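Local coordinates for uncharacterized protein DUF1470 (Jannaschia sp. CCS1, PDB 3H0N) that is of unknown function but binds zinc in a treble clef finger, carries an ABATE domain and may act as a transcription regulator, at residues A[16-21]-A[61-66]; A[40-45]-A[53-58]; A[49-54]-A[123-128]; A[102-105]-A[109-112]; A[151-156]-A[167-172]. One frame throughout, in Å; residues are numbered along the deposited sequence. Where two conformers were deposited one is given.

Contact 1: A[16-21]-A[61-66]; sequences LDLVNI and EGFVEL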
# COMPACT_ATOMS: atom_id res chain seq x y z
N LEU A 16 -15.27 0.10 -7.44
CA LEU A 16 -15.86 0.23 -8.80
C LEU A 16 -17.11 -0.59 -8.91
O LEU A 16 -18.15 -0.11 -9.40
CB LEU A 16 -14.86 -0.20 -9.87
CG LEU A 16 -13.59 0.66 -9.95
CD1 LEU A 16 -12.50 -0.09 -10.75
CD2 LEU A 16 -13.83 2.04 -10.58
N ASP A 17 -17.04 -1.84 -8.49
CA ASP A 17 -18.17 -2.76 -8.59
C ASP A 17 -19.38 -2.29 -7.74
O ASP A 17 -20.52 -2.37 -8.20
CB ASP A 17 -17.78 -4.17 -8.15
CG ASP A 17 -16.90 -4.89 -9.16
OD1 ASP A 17 -16.74 -4.38 -10.29
OD2 ASP A 17 -16.43 -5.98 -8.78
N LEU A 18 -19.09 -1.79 -6.54
CA LEU A 18 -20.15 -1.34 -5.62
C LEU A 18 -20.83 -0.11 -6.21
O LEU A 18 -22.06 -0.03 -6.24
CB LEU A 18 -19.55 -1.07 -4.23
CG LEU A 18 -20.54 -0.39 -3.28
CD1 LEU A 18 -21.81 -1.21 -3.02
CD2 LEU A 18 -19.77 -0.09 -1.99
N VAL A 19 -20.04 0.84 -6.67
CA VAL A 19 -20.63 2.04 -7.30
C VAL A 19 -21.47 1.63 -8.50
O VAL A 19 -22.57 2.15 -8.71
CB VAL A 19 -19.51 3.02 -7.68
CG1 VAL A 19 -19.99 4.07 -8.72
CG2 VAL A 19 -18.94 3.65 -6.39
N ASN A 20 -20.99 0.67 -9.31
CA ASN A 20 -21.70 0.32 -10.53
C ASN A 20 -22.98 -0.44 -10.25
O ASN A 20 -23.94 -0.34 -11.00
CB ASN A 20 -20.77 -0.39 -11.50
CG ASN A 20 -19.84 0.58 -12.22
OD1 ASN A 20 -20.18 1.75 -12.36
ND2 ASN A 20 -18.69 0.10 -12.65
N ILE A 21 -23.04 -1.17 -9.14
CA ILE A 21 -24.28 -1.81 -8.72
C ILE A 21 -25.27 -0.76 -8.20
O ILE A 21 -26.43 -0.70 -8.64
CB ILE A 21 -24.03 -2.84 -7.59
CG1 ILE A 21 -23.25 -4.01 -8.15
CG2 ILE A 21 -25.38 -3.31 -7.00
CD1 ILE A 21 -22.55 -4.86 -7.05
N GLU A 61 -28.12 -0.99 3.78
CA GLU A 61 -28.14 0.49 3.90
C GLU A 61 -26.73 1.05 4.00
O GLU A 61 -26.41 2.07 3.36
CB GLU A 61 -28.98 0.94 5.09
CG GLU A 61 -29.05 2.46 5.24
CD GLU A 61 -29.98 2.90 6.38
OE1 GLU A 61 -31.20 2.77 6.23
OE2 GLU A 61 -29.46 3.37 7.43
N GLY A 62 -25.86 0.37 4.73
CA GLY A 62 -24.50 0.82 4.86
C GLY A 62 -23.74 0.78 3.55
O GLY A 62 -22.95 1.70 3.23
N PHE A 63 -23.93 -0.29 2.76
CA PHE A 63 -23.28 -0.36 1.46
C PHE A 63 -23.86 0.65 0.45
O PHE A 63 -23.10 1.15 -0.37
CB PHE A 63 -23.29 -1.80 0.94
CG PHE A 63 -22.18 -2.62 1.49
CD1 PHE A 63 -20.92 -2.58 0.91
CD2 PHE A 63 -22.36 -3.40 2.60
CE1 PHE A 63 -19.87 -3.34 1.44
CE2 PHE A 63 -21.32 -4.16 3.11
CZ PHE A 63 -20.08 -4.10 2.51
N VAL A 64 -25.15 0.91 0.52
CA VAL A 64 -25.73 1.97 -0.35
C VAL A 64 -25.10 3.32 -0.02
O VAL A 64 -24.74 4.08 -0.93
CB VAL A 64 -27.28 1.97 -0.24
CG1 VAL A 64 -27.88 3.26 -0.90
CG2 VAL A 64 -27.82 0.71 -0.91
N GLU A 65 -24.94 3.63 1.27
CA GLU A 65 -24.30 4.87 1.66
C GLU A 65 -22.83 4.92 1.26
O GLU A 65 -22.34 5.95 0.75
CB GLU A 65 -24.44 5.11 3.15
CG GLU A 65 -23.78 6.38 3.68
CD GLU A 65 -24.24 7.73 3.08
OE1 GLU A 65 -25.21 7.81 2.28
OE2 GLU A 65 -23.61 8.76 3.46
N LEU A 66 -22.13 3.81 1.44
CA LEU A 66 -20.73 3.73 1.01
C LEU A 66 -20.63 3.99 -0.50
O LEU A 66 -19.77 4.75 -0.95
CB LEU A 66 -20.12 2.37 1.38
CG LEU A 66 -18.69 2.17 0.93
CD1 LEU A 66 -17.73 3.24 1.48
CD2 LEU A 66 -18.23 0.76 1.35
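L18 of helix 10-22 meets F63 and L66 of helix 58-78 in a helix-to-helix packing contact inside the largely helical ABATE domain, with 7.8 Å between the CA atoms of L18 and F63. The tight part is small and wholly apolar. L18 CD2 does most of the work: it lies 3.8 Å from L66 CD2 and 4.0 Å from F63 CD1, so one methyl serves both neighbours. It comes to the phenyl ring at its edge, in the ring plane, while the side chains of L18 and L66 cross at about a right angle. Both leucines carry CG anti to the backbone N (chi1 171° in L18, 178° in L66), and this puts their CD2 methyls in touch. L44 also lies on L18, L41 on F63 and T126 on L66, which helps to account for their burial, since the mutual interface is only 138 Å².

Beyond these three residues the two segments make no close contact. V64 points its CB away from helix 10-22; D17 and E61 are exposed, although the CB of D17 still touches L44. E65 turns to a salt bridge with R68, and N20 uses OD1 for the backbone N of V156 in the zinc-finger part. No hydrogen bond joins the helices; the nearest polar approach is the L18 CD1 methyl resting 3.8 Å from the carbonyl O of F63.

Contact 2: A[40-45]-A[53-58]; sequences DLHDLL and AQLGDD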
# COMPACT_ATOMS: atom_id res chain seq x y z
N ASP A 40 -26.54 -9.02 -4.06
CA ASP A 40 -25.52 -8.21 -4.70
C ASP A 40 -24.28 -8.17 -3.82
O ASP A 40 -23.15 -8.22 -4.31
CB ASP A 40 -25.97 -6.76 -4.92
CG ASP A 40 -27.15 -6.63 -5.88
OD1 ASP A 40 -27.18 -7.34 -6.90
OD2 ASP A 40 -28.02 -5.80 -5.62
N LEU A 41 -24.50 -8.10 -2.51
CA LEU A 41 -23.37 -8.08 -1.58
C LEU A 41 -22.65 -9.43 -1.49
O LEU A 41 -21.41 -9.48 -1.40
CB LEU A 41 -23.82 -7.60 -0.21
CG LEU A 41 -24.49 -6.21 -0.21
CD1 LEU A 41 -24.88 -5.86 1.24
CD2 LEU A 41 -23.58 -5.16 -0.83
N HIS A 42 -23.40 -10.54 -1.53
CA HIS A 42 -22.74 -11.84 -1.56
C HIS A 42 -21.78 -11.99 -2.75
O HIS A 42 -20.68 -12.52 -2.62
CB HIS A 42 -23.77 -12.97 -1.54
CG HIS A 42 -24.31 -13.26 -0.18
ND1 HIS A 42 -23.80 -14.27 0.61
CD2 HIS A 42 -25.29 -12.67 0.55
CE1 HIS A 42 -24.46 -14.30 1.76
NE2 HIS A 42 -25.35 -13.33 1.76
N ASP A 43 -22.19 -11.47 -3.90
CA ASP A 43 -21.34 -11.59 -5.07
C ASP A 43 -20.23 -10.53 -5.06
O ASP A 43 -19.10 -10.84 -5.45
CB ASP A 43 -22.18 -11.47 -6.32
CG ASP A 43 -21.34 -11.49 -7.57
OD1 ASP A 43 -20.68 -12.52 -7.81
OD2 ASP A 43 -21.33 -10.48 -8.28
N LEU A 44 -20.55 -9.32 -4.59
CA LEU A 44 -19.55 -8.27 -4.45
C LEU A 44 -18.35 -8.66 -3.59
O LEU A 44 -17.19 -8.37 -3.93
CB LEU A 44 -20.20 -7.01 -3.87
CG LEU A 44 -19.29 -5.80 -3.67
CD1 LEU A 44 -18.90 -5.16 -5.05
CD2 LEU A 44 -19.95 -4.76 -2.78
N LEU A 45 -18.64 -9.31 -2.46
CA LEU A 45 -17.64 -9.62 -1.46
C LEU A 45 -17.21 -11.08 -1.48
O LEU A 45 -16.63 -11.56 -0.51
CB LEU A 45 -18.19 -9.29 -0.06
CG LEU A 45 -18.67 -7.84 0.10
CD1 LEU A 45 -19.24 -7.62 1.51
CD2 LEU A 45 -17.58 -6.87 -0.25
N ALA A 53 -19.96 -14.91 5.23
CA ALA A 53 -20.53 -15.59 6.36
C ALA A 53 -21.24 -14.71 7.37
O ALA A 53 -22.03 -15.20 8.16
CB ALA A 53 -19.42 -16.39 7.10
N GLN A 54 -20.94 -13.42 7.38
CA GLN A 54 -21.49 -12.48 8.32
C GLN A 54 -22.47 -11.45 7.73
O GLN A 54 -23.02 -10.65 8.48
CB GLN A 54 -20.35 -11.77 9.07
CG GLN A 54 -19.65 -12.72 10.05
CD GLN A 54 -20.43 -13.05 11.29
OE1 GLN A 54 -21.15 -12.18 11.82
NE2 GLN A 54 -20.30 -14.29 11.79
N LEU A 55 -22.73 -11.54 6.43
CA LEU A 55 -23.62 -10.59 5.80
C LEU A 55 -25.08 -10.79 6.25
O LEU A 55 -25.58 -11.90 6.35
CB LEU A 55 -23.56 -10.77 4.27
CG LEU A 55 -22.52 -9.93 3.56
CD1 LEU A 55 -22.36 -10.41 2.06
CD2 LEU A 55 -22.87 -8.45 3.63
N GLY A 56 -25.78 -9.67 6.44
CA GLY A 56 -27.20 -9.65 6.69
C GLY A 56 -27.85 -8.47 5.98
O GLY A 56 -27.17 -7.58 5.49
N ASP A 57 -29.19 -8.47 5.98
CA ASP A 57 -29.94 -7.39 5.31
C ASP A 57 -29.64 -6.05 5.95
O ASP A 57 -29.77 -5.00 5.29
CB ASP A 57 -31.44 -7.63 5.30
CG ASP A 57 -31.88 -8.70 4.30
OD1 ASP A 57 -31.08 -9.16 3.48
OD2 ASP A 57 -33.07 -9.07 4.34
N ASP A 58 -29.21 -6.03 7.20
CA ASP A 58 -28.84 -4.77 7.87
C ASP A 58 -27.63 -4.07 7.23
O ASP A 58 -27.45 -2.87 7.40
CB ASP A 58 -28.57 -4.99 9.35
CG ASP A 58 -27.53 -6.09 9.62
OD1 ASP A 58 -27.74 -7.24 9.18
OD2 ASP A 58 -26.57 -5.79 10.35
O HOH W 1 -26.07 -13.66 4.44
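L55, in the turn after helix 49-54, pushes its side chain against L41 and H42 of helix 38-44 and L45 just past its end. Its CB starts beside the imidazole, 4.0 Å from H42 NE2. CG then carries two methyls to different neighbours. CD2 goes to L41, 4.0 Å from its CB, and CD1 settles over the centre of the H42 ring in a CH-pi contact, 4.1 Å from the centroid and 12° off the normal. The same CD1 is 3.7 Å from the L41 carbonyl carbon and 4.2 Å from L45 CD1, so it touches helix backbone and side chains alike. H42 has CG anti to its carbonyl carbon (chi1 -80°), a turn that brings the ring back toward L55.

A water in the plane of the imidazole completes the contact. It lies 2.8 Å from H42 NE2 and donates to the L55 carbonyl O at 2.6 Å. With H42 replaced by an alanine, the L55 methyl would probably lose its aromatic surface and the water its nitrogen partner. Within the ABATE domain, F63 of helix 58-78 lies against L41 and L45 as well. The imidazole thus works in two ways, its face receiving a methyl and its edge linking through water to a backbone carbonyl.

Contact 3: A[49-54]-A[123-128]; sequences PASVAQ and PMWTAI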
# COMPACT_ATOMS: atom_id res chain seq x y z
N PRO A 49 -14.59 -14.98 2.26
CA PRO A 49 -15.58 -15.85 2.87
C PRO A 49 -16.04 -15.41 4.25
O PRO A 49 -17.19 -15.66 4.63
CB PRO A 49 -14.87 -17.20 2.96
CG PRO A 49 -13.85 -17.15 1.88
CD PRO A 49 -13.45 -15.73 1.69
N ALA A 50 -15.18 -14.74 5.02
CA ALA A 50 -15.56 -14.27 6.34
C ALA A 50 -16.67 -13.19 6.29
O ALA A 50 -17.63 -13.24 7.06
CB ALA A 50 -14.31 -13.76 7.14
N SER A 51 -16.51 -12.25 5.38
CA SER A 51 -17.56 -11.26 5.12
C SER A 51 -18.85 -11.92 4.70
O SER A 51 -19.92 -11.63 5.23
CB SER A 51 -17.11 -10.27 4.05
OG SER A 51 -16.10 -9.40 4.54
N VAL A 52 -18.77 -12.83 3.73
CA VAL A 52 -19.97 -13.48 3.23
C VAL A 52 -20.71 -14.26 4.35
O VAL A 52 -21.94 -14.23 4.43
CB VAL A 52 -19.61 -14.43 2.05
CG1 VAL A 52 -20.80 -15.31 1.64
CG2 VAL A 52 -19.07 -13.58 0.85
N ALA A 53 -19.96 -14.91 5.23
CA ALA A 53 -20.53 -15.59 6.36
C ALA A 53 -21.24 -14.71 7.37
O ALA A 53 -22.03 -15.20 8.16
CB ALA A 53 -19.42 -16.39 7.10
N GLN A 54 -20.94 -13.42 7.38
CA GLN A 54 -21.49 -12.48 8.32
C GLN A 54 -22.47 -11.45 7.73
O GLN A 54 -23.02 -10.65 8.48
CB GLN A 54 -20.35 -11.77 9.07
CG GLN A 54 -19.65 -12.72 10.05
CD GLN A 54 -20.43 -13.05 11.29
OE1 GLN A 54 -21.15 -12.18 11.82
NE2 GLN A 54 -20.30 -14.29 11.79
N PRO A 123 -17.77 -0.78 8.35
CA PRO A 123 -16.53 -0.02 8.57
C PRO A 123 -15.29 -0.63 7.92
O PRO A 123 -14.46 0.10 7.38
CB PRO A 123 -16.42 0.01 10.09
CG PRO A 123 -17.84 0.03 10.54
CD PRO A 123 -18.53 -0.95 9.62
N MSE A 124 -15.17 -1.95 7.95
CA MSE A 124 -14.04 -2.63 7.31
C MSE A 124 -13.99 -2.33 5.82
O MSE A 124 -12.94 -1.96 5.28
CB MSE A 124 -14.08 -4.16 7.52
CG MSE A 124 -13.25 -4.97 6.53
SE MSE A 124 -13.68 -6.87 6.77
CE MSE A 124 -12.76 -7.67 5.29
N TRP A 125 -15.12 -2.54 5.15
CA TRP A 125 -15.17 -2.33 3.69
C TRP A 125 -15.03 -0.87 3.32
O TRP A 125 -14.42 -0.57 2.31
CB TRP A 125 -16.40 -3.02 3.08
CG TRP A 125 -16.15 -4.50 2.97
CD1 TRP A 125 -16.61 -5.46 3.79
CD2 TRP A 125 -15.23 -5.11 2.07
NE1 TRP A 125 -16.07 -6.69 3.41
CE2 TRP A 125 -15.21 -6.49 2.36
CE3 TRP A 125 -14.44 -4.63 1.03
CZ2 TRP A 125 -14.40 -7.39 1.66
CZ3 TRP A 125 -13.65 -5.53 0.34
CH2 TRP A 125 -13.63 -6.88 0.65
N THR A 126 -15.49 0.04 4.18
CA THR A 126 -15.25 1.46 3.98
C THR A 126 -13.77 1.75 4.00
O THR A 126 -13.26 2.45 3.11
CB THR A 126 -15.99 2.30 5.02
OG1 THR A 126 -17.40 2.03 4.92
CG2 THR A 126 -15.75 3.79 4.76
N ALA A 127 -13.04 1.23 4.98
CA ALA A 127 -11.60 1.44 5.04
C ALA A 127 -10.86 0.83 3.88
O ALA A 127 -9.91 1.44 3.34
CB ALA A 127 -11.05 0.86 6.39
N ILE A 128 -11.24 -0.38 3.49
CA ILE A 128 -10.58 -1.07 2.38
C ILE A 128 -10.76 -0.28 1.10
O ILE A 128 -9.81 -0.05 0.33
CB ILE A 128 -11.14 -2.48 2.21
CG1 ILE A 128 -10.70 -3.37 3.41
CG2 ILE A 128 -10.62 -3.15 0.93
CD1 ILE A 128 -11.41 -4.72 3.47
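S51 holds OG anti to its carbonyl carbon (chi1 -71°), and W125 sets CG in the same relation (chi1 -77°); with these rotations the hydroxyl of helix 49-54 and the indole N-H of helix 121-138 face each other. The result is one hydrogen bond: W125 NE1 donates to S51 OG at 2.9 Å, with 162° at the hydrogen and the oxygen almost in the indole plane. With 9.4 Å between the CA atoms of S51 and W125, the two helices are bridged here by side chains alone.

OG has a second partner, D48 OD2, just ahead of helix 49-54. Since the indole can only donate, the hydroxyl accepts from it and probably donates to this carboxylate. Over one face of the indole, I128 CD1 stands 3.8 Å above the plane toward the rim. Selenomethionine M124, in one of two conformers, lays CE over that face and 3.8 Å from S51 OG; this touch is less certain. Its side chain is about 4 Å from the nickel ion held by H113 and H115. L45 and V14 also lie on W125, placing the ring among several helices of the ABATE domain.

A phenylalanine in place of W125 would probably leave S51 OG without its donor and remove the polar tie between the helices. The chemistry implies a buried N-H satisfied by a hydroxyl that the D48 carboxylate probably helps to hold in place.

Contact 4: A[102-105]-A[109-112]; sequences LAQD and TWRL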
# COMPACT_ATOMS: atom_id res chain seq x y z
N LEU A 102 -1.23 -7.73 9.36
CA LEU A 102 -0.85 -8.95 8.68
C LEU A 102 -1.59 -10.14 9.23
O LEU A 102 -1.71 -10.29 10.44
CB LEU A 102 0.65 -9.19 8.81
CG LEU A 102 1.58 -8.24 8.08
CD1 LEU A 102 2.97 -8.27 8.72
CD2 LEU A 102 1.63 -8.60 6.59
N ALA A 103 -2.02 -11.03 8.34
CA ALA A 103 -2.61 -12.31 8.76
C ALA A 103 -2.40 -13.35 7.70
O ALA A 103 -2.19 -13.02 6.53
CB ALA A 103 -4.12 -12.13 9.06
N GLN A 104 -2.48 -14.61 8.08
CA GLN A 104 -2.23 -15.69 7.17
C GLN A 104 -3.56 -16.34 6.73
O GLN A 104 -4.33 -16.78 7.62
CB GLN A 104 -1.34 -16.67 7.90
CG GLN A 104 -0.74 -17.69 7.05
CD GLN A 104 0.17 -18.60 7.86
OE1 GLN A 104 -0.13 -18.90 9.03
NE2 GLN A 104 1.28 -19.01 7.27
N ASP A 105 -3.83 -16.38 5.41
CA ASP A 105 -5.00 -17.02 4.83
C ASP A 105 -4.96 -18.50 5.21
O ASP A 105 -3.91 -19.03 5.52
CB ASP A 105 -4.98 -16.91 3.30
CG ASP A 105 -5.32 -15.54 2.79
OD1 ASP A 105 -5.85 -14.68 3.54
OD2 ASP A 105 -5.16 -15.33 1.57
N THR A 109 -0.97 -18.28 2.90
CA THR A 109 -0.50 -17.04 2.26
C THR A 109 -0.65 -15.84 3.22
O THR A 109 -1.76 -15.56 3.71
CB THR A 109 -1.28 -16.73 0.97
OG1 THR A 109 -1.26 -17.89 0.12
CG2 THR A 109 -0.68 -15.53 0.21
N TRP A 110 0.45 -15.14 3.48
CA TRP A 110 0.41 -13.93 4.28
C TRP A 110 -0.13 -12.77 3.45
O TRP A 110 0.25 -12.58 2.28
CB TRP A 110 1.81 -13.56 4.77
CG TRP A 110 2.29 -14.44 5.81
CD1 TRP A 110 3.07 -15.57 5.65
CD2 TRP A 110 1.99 -14.35 7.20
NE1 TRP A 110 3.29 -16.15 6.86
CE2 TRP A 110 2.65 -15.44 7.84
CE3 TRP A 110 1.24 -13.47 7.99
CZ2 TRP A 110 2.56 -15.65 9.21
CZ3 TRP A 110 1.17 -13.68 9.35
CH2 TRP A 110 1.83 -14.76 9.95
N ARG A 111 -1.02 -11.99 4.05
CA ARG A 111 -1.66 -10.83 3.43
C ARG A 111 -1.59 -9.65 4.35
O ARG A 111 -1.73 -9.80 5.56
CB ARG A 111 -3.12 -11.08 3.12
CG ARG A 111 -3.46 -12.35 2.37
CD ARG A 111 -3.17 -12.16 0.95
NE ARG A 111 -3.61 -13.31 0.16
CZ ARG A 111 -3.28 -13.46 -1.11
NH1 ARG A 111 -2.54 -12.55 -1.73
NH2 ARG A 111 -3.68 -14.55 -1.77
N LEU A 112 -1.43 -8.46 3.78
CA LEU A 112 -1.59 -7.21 4.53
C LEU A 112 -3.02 -6.75 4.37
O LEU A 112 -3.46 -6.42 3.25
CB LEU A 112 -0.65 -6.11 4.03
CG LEU A 112 -0.66 -4.81 4.84
CD1 LEU A 112 -0.35 -5.00 6.36
CD2 LEU A 112 0.26 -3.77 4.24
O HOH W 2 -4.91 -17.06 -0.48
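The beta hairpin of strands 101-104 and 110-113 pairs L102 to Q104 with W110 to L112 in antiparallel register. A103 and R111 form the hydrogen-bonded pair: A103 N donates to R111 O at 3.1 Å, and R111 N returns to A103 O at 2.9 Å. Nearer the turn, D105 N reaches T109 O at 2.8 Å.

L102, Q104, W110 and L112 lie on one face of the sheet. Q104 CB sits over the six-membered ring of W110 in a CH-pi contact, 3.9 Å from the centroid and 3° off its normal. The given conformer of Q104, one of two, then runs on extended with its amide stacked on the indole, and NE2 turns to the carbonyl of G108. Further along, L102 CD2 packs 4.1 Å from L112 CD1. This hairpin of the ABATE domain also meets the second subunit: L102 and L112 both lie on A134 of that chain, W110 on its V82, and the L102 N bonds to its N90.

On the face of A103 and R111, the arginine is bent at chi2 (-78°), which folds NE back toward D105. NE donates to D105 OD2 in a salt bridge of 2.9 Å, 175° at the hydrogen; the carboxylate is met from above its plane, whereas the oxygen lies in the guanidinium plane. A water at the guanidinium edge donates to D105 OD2 at 2.7 Å and accepts from R111 NH2. T109 CG2 lies over one face of the guanidinium, 3.5 Å above its centre.

Contact 5: A[151-156]-A[167-172]; sequences HRCDRV and QYCSLA. With ZN (zinc ion), chain B; NA (sodium ion), chain D.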
# COMPACT_ATOMS: atom_id res chain seq x y z
N HIS A 151 -23.63 5.81 -25.06
CA HIS A 151 -24.94 6.42 -24.86
C HIS A 151 -25.70 5.72 -23.77
O HIS A 151 -25.80 4.46 -23.71
CB HIS A 151 -25.71 6.36 -26.19
CG HIS A 151 -27.13 6.85 -26.12
ND1 HIS A 151 -27.43 8.19 -26.00
CD2 HIS A 151 -28.32 6.19 -26.18
CE1 HIS A 151 -28.75 8.33 -26.01
NE2 HIS A 151 -29.31 7.14 -26.12
N ARG A 152 -26.29 6.52 -22.87
CA ARG A 152 -27.02 5.98 -21.73
C ARG A 152 -26.21 4.91 -20.98
O ARG A 152 -26.69 3.81 -20.65
CB ARG A 152 -28.42 5.50 -22.10
CG ARG A 152 -29.34 6.61 -22.41
CD ARG A 152 -30.74 6.13 -22.67
NE ARG A 152 -31.59 7.27 -22.94
CZ ARG A 152 -32.89 7.22 -23.13
NH1 ARG A 152 -33.53 6.07 -23.11
NH2 ARG A 152 -33.54 8.35 -23.33
N CYS A 153 -24.96 5.27 -20.71
CA CYS A 153 -24.19 4.54 -19.71
C CYS A 153 -23.35 5.51 -18.94
O CYS A 153 -22.51 6.18 -19.54
CB CYS A 153 -23.31 3.50 -20.34
SG CYS A 153 -22.54 2.41 -19.10
N ASP A 154 -23.57 5.61 -17.63
CA ASP A 154 -22.66 6.39 -16.78
C ASP A 154 -21.96 5.57 -15.72
O ASP A 154 -21.54 6.07 -14.67
CB ASP A 154 -23.35 7.61 -16.20
CG ASP A 154 -24.36 7.29 -15.15
OD1 ASP A 154 -24.77 6.15 -14.97
OD2 ASP A 154 -24.77 8.26 -14.47
N ARG A 155 -21.75 4.31 -16.04
CA ARG A 155 -20.95 3.46 -15.18
C ARG A 155 -19.50 3.93 -15.18
O ARG A 155 -19.00 4.50 -16.15
CB ARG A 155 -21.05 2.00 -15.59
CG ARG A 155 -22.43 1.40 -15.57
CD ARG A 155 -23.14 1.48 -14.25
NE ARG A 155 -23.87 2.71 -14.09
CZ ARG A 155 -24.48 3.08 -12.95
NH1 ARG A 155 -24.48 2.32 -11.87
NH2 ARG A 155 -25.14 4.24 -12.89
N VAL A 156 -18.85 3.67 -14.07
CA VAL A 156 -17.45 4.07 -13.86
C VAL A 156 -16.51 2.92 -14.21
O VAL A 156 -16.87 1.75 -14.22
CB VAL A 156 -17.19 4.55 -12.41
CG1 VAL A 156 -18.08 5.74 -12.06
CG2 VAL A 156 -17.30 3.45 -11.39
N GLN A 167 -12.17 4.10 -23.25
CA GLN A 167 -13.30 5.04 -23.31
C GLN A 167 -14.57 4.48 -22.71
O GLN A 167 -15.48 5.24 -22.40
CB GLN A 167 -13.59 5.42 -24.80
CG GLN A 167 -12.42 6.17 -25.46
CD GLN A 167 -12.62 6.51 -26.95
OE1 GLN A 167 -13.32 5.82 -27.69
NE2 GLN A 167 -11.99 7.59 -27.37
N TYR A 168 -14.67 3.15 -22.60
CA TYR A 168 -15.90 2.45 -22.27
C TYR A 168 -15.71 1.58 -21.07
O TYR A 168 -14.62 1.02 -20.85
CB TYR A 168 -16.44 1.64 -23.49
CG TYR A 168 -16.66 2.52 -24.72
CD1 TYR A 168 -17.65 3.48 -24.74
CD2 TYR A 168 -15.82 2.47 -25.82
CE1 TYR A 168 -17.80 4.31 -25.83
CE2 TYR A 168 -15.98 3.32 -26.90
CZ TYR A 168 -16.96 4.22 -26.89
OH TYR A 168 -17.16 5.10 -27.94
N CYS A 169 -16.79 1.39 -20.32
CA CYS A 169 -16.74 0.73 -19.02
C CYS A 169 -16.59 -0.77 -19.11
O CYS A 169 -16.29 -1.41 -18.11
CB CYS A 169 -18.00 0.99 -18.19
SG CYS A 169 -19.51 0.20 -18.85
N SER A 170 -16.82 -1.34 -20.30
CA SER A 170 -17.01 -2.76 -20.45
C SER A 170 -16.91 -3.18 -21.87
O SER A 170 -17.08 -2.39 -22.79
CB SER A 170 -18.38 -3.17 -19.97
OG SER A 170 -19.42 -2.56 -20.68
N LEU A 171 -16.66 -4.47 -22.05
CA LEU A 171 -16.72 -5.04 -23.38
C LEU A 171 -18.12 -4.89 -23.96
O LEU A 171 -18.30 -4.65 -25.15
CB LEU A 171 -16.26 -6.51 -23.32
CG LEU A 171 -16.25 -7.27 -24.62
CD1 LEU A 171 -15.40 -6.60 -25.66
CD2 LEU A 171 -15.79 -8.74 -24.34
N ALA A 172 -19.15 -4.94 -23.12
CA ALA A 172 -20.50 -4.79 -23.56
C ALA A 172 -20.69 -3.45 -24.27
O ALA A 172 -21.19 -3.38 -25.39
CB ALA A 172 -21.47 -4.95 -22.36
ZN ZN B . -20.75 1.53 -20.31
NA NA D . -22.04 7.70 -21.19
O HOH W 3 -24.30 8.41 -20.87
O HOH W 4 -16.12 -0.82 -15.32
O HOH W 5 -22.23 9.60 -19.21
O HOH W 6 -21.65 9.42 -22.71
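C153 binds two metals while C169 shares one of them: C153 SG goes to zinc and C153 O to sodium, both at 2.3 Å. C169 SG completes the cross-segment pair, also 2.3 Å from zinc, and the two sulfurs stand 3.8 Å apart. No direct hydrogen bond joins 151-156 to 167-172, so the metal is the principal tie. C153 SG lies anti to the backbone N (chi1 -171°), whereas C169 SG sits between its N and its carbonyl carbon (chi1 69°), which brings the thiolates onto the ion from the two segments.

Second-shell contacts steady the site. R155 N gives a weak hydrogen bond to C153 SG (3.7 Å), a contact that would probably ease the negative charge on the sulfur, and R155 CB rests 4.0 Å from C169 SG. One water donates to both V156 O and C169 O, each at 2.9 Å, spanning the segments some way from the metal. The arginine continues away from zinc to a salt bridge with D154.

C148 and C173 supply the other two zinc ligands. S170 occupies the N-cap of helix 171-180, its OG bonded to C173 N. One cysteine pair on a knuckle turn and the other at the start of a helix are characteristic of the treble clef zinc finger.

From the N terminus, contact 1 closes the first long loop, bringing helix 58-78 back to helix 10-22. Contact 2 is nested inside it, joining helix 38-44 to the turn after helix 49-54. Contact 3 starts from that same short helix, sharing A53 and Q54 with contact 2, and crosses contact 1 by running on to helix 121-138. Contact 4, the hairpin, is nested within the loop of contact 3 but stays about 8 Å from it between nearest atoms. Contact 5 follows all the others, closing a short loop of ten residues within the zinc finger. It still touches contact 1, where N20 meets R155 and V156, tying the finger to the helical ABATE domain.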